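Side-chain contacts in prophenoloxidase b (Marsupenaeus japonicus, PDB 3WKY), which belongs to the type 3 copper proteins and is probably the precursor of an oxidase that hydroxylates monophenols and oxidises o-diphenols: residues H76-A79 and V80-S84; L263-G266 and N267-W271; D290-Y293 and V294-E298. All blocks are in the same frame, centred on the assembly; numbering follows the deposited sequence.

Contact 1 (H76-A79 and V80-S84); sequences HSQA and VKDLS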
loop_
_atom_site.group_PDB
_atom_site.type_symbol
_atom_site.label_atom_id
_atom_site.label_comp_id
_atom_site.label_asym_id
_atom_site.label_seq_id
_atom_site.Cartn_x
_atom_site.Cartn_y
_atom_site.Cartn_z
ATOM N N HIS A 76 -23.274 3.729 -31.154
ATOM C CA HIS A 76 -22.992 4.862 -32.029
ATOM C C HIS A 76 -22.526 4.389 -33.409
ATOM O O HIS A 76 -22.951 4.941 -34.426
ATOM C CB HIS A 76 -21.953 5.806 -31.417
ATOM C CG HIS A 76 -22.515 6.761 -30.407
ATOM N ND1 HIS A 76 -22.273 8.117 -30.454
ATOM C CD2 HIS A 76 -23.307 6.561 -29.325
ATOM C CE1 HIS A 76 -22.889 8.710 -29.448
ATOM N NE2 HIS A 76 -23.518 7.788 -28.742
ATOM N N SER A 77 -21.654 3.385 -33.446
ATOM C CA SER A 77 -21.180 2.897 -34.734
ATOM C C SER A 77 -22.313 2.257 -35.547
ATOM O O SER A 77 -22.354 2.425 -36.767
ATOM C CB SER A 77 -19.978 1.952 -34.588
ATOM O OG SER A 77 -20.295 0.836 -33.787
ATOM N N GLN A 78 -23.234 1.562 -34.882
ATOM C CA GLN A 78 -24.361 0.955 -35.586
ATOM C C GLN A 78 -25.254 2.032 -36.207
ATOM O O GLN A 78 -25.829 1.832 -37.277
ATOM C CB GLN A 78 -25.179 0.050 -34.655
ATOM C CG GLN A 78 -26.249 -0.786 -35.378
ATOM C CD GLN A 78 -25.648 -1.785 -36.356
ATOM O OE1 GLN A 78 -24.765 -2.563 -36.001
ATOM N NE2 GLN A 78 -26.127 -1.764 -37.594
ATOM N N ALA A 79 -25.364 3.174 -35.533
ATOM C CA ALA A 79 -26.197 4.266 -36.014
ATOM C C ALA A 79 -25.600 4.892 -37.271
ATOM O O ALA A 79 -26.321 5.198 -38.228
ATOM C CB ALA A 79 -26.385 5.313 -34.933
ATOM N N VAL A 80 -24.283 5.085 -37.272
ATOM C CA VAL A 80 -23.611 5.606 -38.459
ATOM C C VAL A 80 -23.723 4.608 -39.612
ATOM O O VAL A 80 -23.971 4.988 -40.765
ATOM C CB VAL A 80 -22.138 5.965 -38.175
ATOM C CG1 VAL A 80 -21.372 6.196 -39.469
ATOM C CG2 VAL A 80 -22.073 7.211 -37.320
ATOM N N LYS A 81 -23.560 3.330 -39.299
ATOM C CA LYS A 81 -23.668 2.292 -40.315
ATOM C C LYS A 81 -25.085 2.264 -40.903
ATOM O O LYS A 81 -25.263 2.114 -42.117
ATOM C CB LYS A 81 -23.335 0.933 -39.715
ATOM C CG LYS A 81 -23.279 -0.204 -40.724
ATOM C CD LYS A 81 -23.066 -1.541 -40.016
ATOM C CE LYS A 81 -22.791 -2.643 -41.024
ATOM N NZ LYS A 81 -22.613 -3.951 -40.353
ATOM N N ASP A 82 -26.086 2.415 -40.041
ATOM C CA ASP A 82 -27.485 2.379 -40.478
ATOM C C ASP A 82 -27.874 3.587 -41.341
ATOM O O ASP A 82 -28.583 3.432 -42.335
ATOM C CB ASP A 82 -28.437 2.247 -39.283
ATOM C CG ASP A 82 -28.371 0.876 -38.624
ATOM O OD1 ASP A 82 -27.693 -0.019 -39.174
ATOM O OD2 ASP A 82 -29.007 0.693 -37.558
ATOM N N LEU A 83 -27.408 4.780 -40.972
ATOM C CA LEU A 83 -27.652 5.986 -41.771
ATOM C C LEU A 83 -26.908 5.953 -43.102
ATOM O O LEU A 83 -27.481 6.250 -44.155
ATOM C CB LEU A 83 -27.259 7.249 -41.005
ATOM C CG LEU A 83 -27.493 8.578 -41.726
ATOM C CD1 LEU A 83 -28.949 8.712 -42.176
ATOM C CD2 LEU A 83 -27.089 9.764 -40.853
ATOM N N SER A 84 -25.625 5.604 -43.063
ATOM C CA SER A 84 -24.840 5.557 -44.291
ATOM C C SER A 84 -25.417 4.531 -45.262
ATOM O O SER A 84 -25.313 4.703 -46.476
ATOM C CB SER A 84 -23.367 5.253 -43.991
ATOM O OG SER A 84 -23.233 3.992 -43.372
HETATM O O HOH W 1 -25.587 -4.100 -39.437
#
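Gln78 reaches along the outside of helix 74-89 to Asp82, one turn on, in an i to i+4 side-chain pair of the hemocyanin-type all-alpha domain. With CG anti to the backbone N (chi1 -171°) and the chain bent at chi2, the amide swings forward over the next turn, and Gln78 NE2 donates to Asp82 OD1 at 2.8 Å. The aspartate oxygen lies close to the amide plane, but the donor comes to OD1 on its syn side, 34° out of the carboxylate plane, because the two flat groups are twisted against each other. The other carboxylate oxygen, Asp82 OD2, is taken by Ser59 OG. Beneath the pair runs ordinary helix bonding: Asp82 N to Gln78 O at 2.8 Å, and Leu83 N to Ala79 O at 3.0 Å.

Ala79 and Val80 belong to the buried side. The small Ala79 packs on Ile63, while Val80 touches Phe69 and meets Val111 and Ala114 of helix 109-122. Val80 N closes the turn onto His76 O at 3.1 Å, and the methyl Val80 CG2 lies 3.8 Å from that same His76 O. On the polar side the extended Lys81 runs beside Gln78 to give its ammonium to Tyr209 O. A water joins the two ends, accepting from Gln78 NE2 at 3.0 Å and from Lys81 NZ at 3.1 Å.

Contact 2 (L263-G266 and N267-W271); sequences LTTG and NGQEW. With NA (sodium ion), chain P.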
loop_
_atom_site.group_PDB
_atom_site.type_symbol
_atom_site.label_atom_id
_atom_site.label_comp_id
_atom_site.label_asym_id
_atom_site.label_seq_id
_atom_site.Cartn_x
_atom_site.Cartn_y
_atom_site.Cartn_z
ATOM N N LEU A 263 -11.357 21.785 -25.242
ATOM C CA LEU A 263 -12.245 21.761 -26.413
ATOM C C LEU A 263 -13.703 21.796 -25.982
ATOM O O LEU A 263 -14.071 21.178 -24.979
ATOM C CB LEU A 263 -12.025 20.490 -27.236
ATOM C CG LEU A 263 -10.659 20.299 -27.901
ATOM C CD1 LEU A 263 -10.621 18.950 -28.607
ATOM C CD2 LEU A 263 -10.347 21.429 -28.884
ATOM N N THR A 264 -14.537 22.489 -26.758
ATOM C CA THR A 264 -15.974 22.566 -26.493
ATOM C C THR A 264 -16.713 22.357 -27.811
ATOM O O THR A 264 -16.367 22.994 -28.813
ATOM C CB THR A 264 -16.350 23.946 -25.925
ATOM O OG1 THR A 264 -15.585 24.199 -24.733
ATOM C CG2 THR A 264 -17.846 24.026 -25.601
ATOM N N THR A 265 -17.709 21.473 -27.829
ATOM C CA THR A 265 -18.431 21.200 -29.086
ATOM C C THR A 265 -19.355 22.359 -29.439
ATOM O O THR A 265 -19.581 23.248 -28.620
ATOM C CB THR A 265 -19.294 19.928 -29.031
ATOM O OG1 THR A 265 -20.446 20.151 -28.200
ATOM C CG2 THR A 265 -18.495 18.737 -28.513
ATOM N N GLY A 266 -19.898 22.331 -30.655
ATOM C CA GLY A 266 -20.766 23.393 -31.128
ATOM C C GLY A 266 -22.098 23.431 -30.410
ATOM O O GLY A 266 -22.854 24.398 -30.540
ATOM N N ASN A 267 -22.396 22.376 -29.660
ATOM C CA ASN A 267 -23.576 22.367 -28.809
ATOM C C ASN A 267 -23.249 22.869 -27.408
ATOM O O ASN A 267 -24.042 22.698 -26.482
ATOM C CB ASN A 267 -24.191 20.963 -28.734
ATOM C CG ASN A 267 -24.707 20.476 -30.074
ATOM O OD1 ASN A 267 -24.346 19.389 -30.533
ATOM N ND2 ASN A 267 -25.553 21.276 -30.709
ATOM N N GLY A 268 -22.076 23.482 -27.253
ATOM C CA GLY A 268 -21.703 24.108 -25.988
ATOM C C GLY A 268 -21.204 23.130 -24.940
ATOM O O GLY A 268 -20.976 23.494 -23.777
ATOM N N GLN A 269 -21.024 21.882 -25.363
ATOM C CA GLN A 269 -20.599 20.812 -24.471
ATOM C C GLN A 269 -19.072 20.693 -24.402
ATOM O O GLN A 269 -18.450 20.203 -25.348
ATOM C CB GLN A 269 -21.198 19.498 -24.965
ATOM C CG GLN A 269 -22.712 19.459 -24.920
ATOM C CD GLN A 269 -23.228 18.589 -23.786
ATOM O OE1 GLN A 269 -23.175 17.357 -23.862
ATOM N NE2 GLN A 269 -23.723 19.226 -22.725
ATOM N N GLU A 270 -18.479 21.132 -23.289
ATOM C CA GLU A 270 -17.030 21.022 -23.098
ATOM C C GLU A 270 -16.606 19.572 -22.856
ATOM O O GLU A 270 -17.211 18.890 -22.030
ATOM C CB GLU A 270 -16.569 21.891 -21.927
ATOM C CG GLU A 270 -15.103 21.656 -21.563
ATOM C CD GLU A 270 -14.516 22.710 -20.642
ATOM O OE1 GLU A 270 -13.962 22.328 -19.583
ATOM O OE2 GLU A 270 -14.581 23.911 -20.986
ATOM N N TRP A 271 -15.582 19.103 -23.574
ATOM C CA TRP A 271 -15.116 17.733 -23.432
ATOM C C TRP A 271 -14.560 17.528 -22.026
ATOM O O TRP A 271 -13.862 18.393 -21.484
ATOM C CB TRP A 271 -14.007 17.413 -24.449
ATOM C CG TRP A 271 -14.491 17.342 -25.882
ATOM C CD1 TRP A 271 -14.750 18.395 -26.715
ATOM C CD2 TRP A 271 -14.766 16.150 -26.640
ATOM N NE1 TRP A 271 -15.182 17.933 -27.938
ATOM C CE2 TRP A 271 -15.192 16.563 -27.923
ATOM C CE3 TRP A 271 -14.685 14.780 -26.361
ATOM C CZ2 TRP A 271 -15.546 15.650 -28.921
ATOM C CZ3 TRP A 271 -15.046 13.879 -27.346
ATOM C CH2 TRP A 271 -15.471 14.318 -28.616
HETATM NA NA NA P . -21.945 17.803 -28.724
HETATM O O HOH W 2 -12.144 20.550 -22.488
HETATM O O HOH W 3 -16.459 25.641 -22.543
#
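Thr265 has OG1 set between its backbone N and carbonyl carbon (chi1 72°), which turns the hydroxyl into the loop and sends the methyl CG2 back to the indole of Trp271, 3.5 Å from its NE1. Trp271 answers with CG anti to its carbonyl carbon (chi1 -70°), and the ring crosses the threonine side chain at about a right angle. Leu263 meets the same indole at its rim: Leu263 O lies in the ring plane, 3.3 Å from Trp271 CD1, and Leu263 CB packs on that same carbon.

The backbone under these groups is a short beta hairpin, a type I turn from Thr265 to Gly268 followed by a G1 bulge. Thr265 O takes Gly268 N, and Thr265 N gives a nearly straight bond to Gln269 O at 2.9 Å. Gly268, with a positive phi of 80°, suits the bulge position, where the conformation itself favours glycine. Thr264 and Glu270 form a non-hydrogen-bonded pair, beyond which Trp271 N donates to Leu263 O at 2.9 Å; a water spans Leu263 N and Trp271 O.

Thr265 OG1 gathers several partners. It binds the sodium ion at 2.8 Å and accepts from Asn267 N at 3.3 Å, an ST turn, while Gln269 N adds a weak bond. Thr264 CG2 leans over the turn, 3.5 Å from Gly268 C. Thr264 OG1 is hydrogen-bonded to Thr145 OG1, and a water links it to Glu270 OE2. Glu270 faces Glu270 of a second subunit, and those like charges are close enough that a shared proton may ease them. Trp271 also packs against Pro68 and Ala383.

Contact 3 (D290-Y293 and V294-E298); sequences DSNY and VSQLE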
loop_
_atom_site.group_PDB
_atom_site.type_symbol
_atom_site.label_atom_id
_atom_site.label_comp_id
_atom_site.label_asym_id
_atom_site.label_seq_id
_atom_site.Cartn_x
_atom_site.Cartn_y
_atom_site.Cartn_z
ATOM N N ASP A 290 -25.407 -2.763 -19.595
ATOM C CA ASP A 290 -24.502 -2.466 -20.712
ATOM C C ASP A 290 -23.048 -2.222 -20.291
ATOM O O ASP A 290 -22.250 -1.703 -21.069
ATOM C CB ASP A 290 -24.991 -1.247 -21.500
ATOM C CG ASP A 290 -26.271 -1.521 -22.264
ATOM O OD1 ASP A 290 -26.730 -2.683 -22.267
ATOM O OD2 ASP A 290 -26.813 -0.571 -22.866
ATOM N N SER A 291 -22.702 -2.622 -19.074
ATOM C CA SER A 291 -21.378 -2.336 -18.512
ATOM C C SER A 291 -20.264 -3.244 -19.012
ATOM O O SER A 291 -20.517 -4.314 -19.587
ATOM C CB SER A 291 -21.461 -2.430 -16.988
ATOM O OG SER A 291 -22.445 -1.535 -16.542
ATOM N N ASN A 292 -19.020 -2.803 -18.806
ATOM C CA ASN A 292 -17.847 -3.634 -19.087
ATOM C C ASN A 292 -16.833 -3.477 -17.957
ATOM O O ASN A 292 -16.877 -2.479 -17.230
ATOM C CB ASN A 292 -17.210 -3.289 -20.444
ATOM C CG ASN A 292 -18.042 -3.786 -21.613
ATOM O OD1 ASN A 292 -18.766 -3.014 -22.239
ATOM N ND2 ASN A 292 -17.961 -5.088 -21.895
ATOM N N TYR A 293 -15.947 -4.462 -17.798
ATOM C CA TYR A 293 -15.123 -4.535 -16.577
ATOM C C TYR A 293 -13.659 -4.758 -16.888
ATOM O O TYR A 293 -13.331 -5.387 -17.887
ATOM C CB TYR A 293 -15.660 -5.650 -15.679
ATOM C CG TYR A 293 -17.121 -5.422 -15.350
ATOM C CD1 TYR A 293 -18.135 -5.827 -16.221
ATOM C CD2 TYR A 293 -17.483 -4.755 -14.191
ATOM C CE1 TYR A 293 -19.490 -5.572 -15.917
ATOM C CE2 TYR A 293 -18.819 -4.504 -13.879
ATOM C CZ TYR A 293 -19.814 -4.920 -14.742
ATOM O OH TYR A 293 -21.135 -4.648 -14.407
ATOM N N VAL A 294 -12.771 -4.235 -16.039
ATOM C CA VAL A 294 -11.332 -4.347 -16.307
ATOM C C VAL A 294 -10.907 -5.814 -16.393
ATOM O O VAL A 294 -10.172 -6.209 -17.307
ATOM C CB VAL A 294 -10.485 -3.597 -15.230
ATOM C CG1 VAL A 294 -8.975 -3.826 -15.462
ATOM C CG2 VAL A 294 -10.802 -2.097 -15.225
ATOM N N SER A 295 -11.403 -6.651 -15.482
ATOM C CA SER A 295 -10.944 -8.045 -15.488
ATOM C C SER A 295 -11.547 -8.826 -16.653
ATOM O O SER A 295 -11.014 -9.849 -17.062
ATOM C CB SER A 295 -11.262 -8.737 -14.169
ATOM O OG SER A 295 -12.656 -8.942 -14.056
ATOM N N GLN A 296 -12.657 -8.326 -17.187
ATOM C CA GLN A 296 -13.241 -8.862 -18.412
ATOM C C GLN A 296 -12.286 -8.624 -19.589
ATOM O O GLN A 296 -11.925 -9.566 -20.318
ATOM C CB GLN A 296 -14.591 -8.182 -18.651
ATOM C CG GLN A 296 -15.357 -8.651 -19.890
ATOM C CD GLN A 296 -16.601 -7.804 -20.106
ATOM O OE1 GLN A 296 -16.587 -6.596 -19.846
ATOM N NE2 GLN A 296 -17.688 -8.431 -20.559
ATOM N N LEU A 297 -11.850 -7.377 -19.758
ATOM C CA LEU A 297 -10.851 -7.057 -20.791
ATOM C C LEU A 297 -9.559 -7.842 -20.574
ATOM O O LEU A 297 -8.907 -8.275 -21.531
ATOM C CB LEU A 297 -10.538 -5.549 -20.832
ATOM C CG LEU A 297 -11.458 -4.664 -21.691
ATOM C CD1 LEU A 297 -12.896 -4.689 -21.156
ATOM C CD2 LEU A 297 -10.935 -3.224 -21.756
ATOM N N GLU A 298 -9.179 -8.024 -19.314
ATOM C CA GLU A 298 -7.983 -8.811 -19.002
ATOM C C GLU A 298 -8.116 -10.259 -19.421
ATOM O O GLU A 298 -7.157 -10.865 -19.916
ATOM C CB GLU A 298 -7.643 -8.715 -17.513
ATOM C CG GLU A 298 -7.120 -7.339 -17.154
ATOM C CD GLU A 298 -6.933 -7.145 -15.671
ATOM O OE1 GLU A 298 -7.579 -7.878 -14.885
ATOM O OE2 GLU A 298 -6.155 -6.236 -15.299
HETATM O O HOH W 4 -20.216 -7.051 -20.125
#
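Tyr293 is the N-cap of helix 294-310, and its extended backbone (phi -132°, psi 149°) carries the chain straight into the first turn, with Leu297 N donating to Tyr293 O at 3.1 Å. Gln296, three residues into the helix, folds back on the incoming chain. Its CG stands anti to the backbone N and the chain runs out extended, which lays OE1 beside the backbone N of Tyr293. Tyr293 N donates to Gln296 OE1 at 3.0 Å, one half of a capping box; a tyrosine side chain cannot supply the other. Asn292 ND2 grips the same oxygen at 2.9 Å from the opposite face of the glutamine amide, well above its plane, although OE1 lies close to the plane of the asparagine amide. The nitrogen of the glutamine amide is used too: a water accepts from Gln296 NE2 and donates to Ser291 O. With an alanine in place of Gln296, the Tyr293 NH and the Asn292 amide would probably lose their shared acceptor, and the asparagine would be freer to turn.

The Tyr293 ring stacks on Tyr293 of a third subunit, and Ser295 OG bonds Asp282 of that subunit. Within the chain, Val294 N is met by Asp282 OD1, and Asn292, Val294 and Leu297 all pack on Phe363 of helix 356-365, the helix that carries the cluster-pocket residues His357 and His361.

From the N terminus, contact 1 comes first, wholly within helix 74-89 of the all-alpha domain; it closes no loop. Contacts 2 and 3 follow in the copper-containing domain, both in the long connection from helix 218-239 to helix 294-310: contact 2 folds the chain back on itself, and contact 3 ends the connection by starting the next helix. The three lie in series, so none crosses or encloses another, and none touches another. The sodium held in contact 2 is also about 9 Å from the His76 side chain of contact 1. Contacts 2 and 3 each face a different neighbouring subunit, while contact 1 meets none.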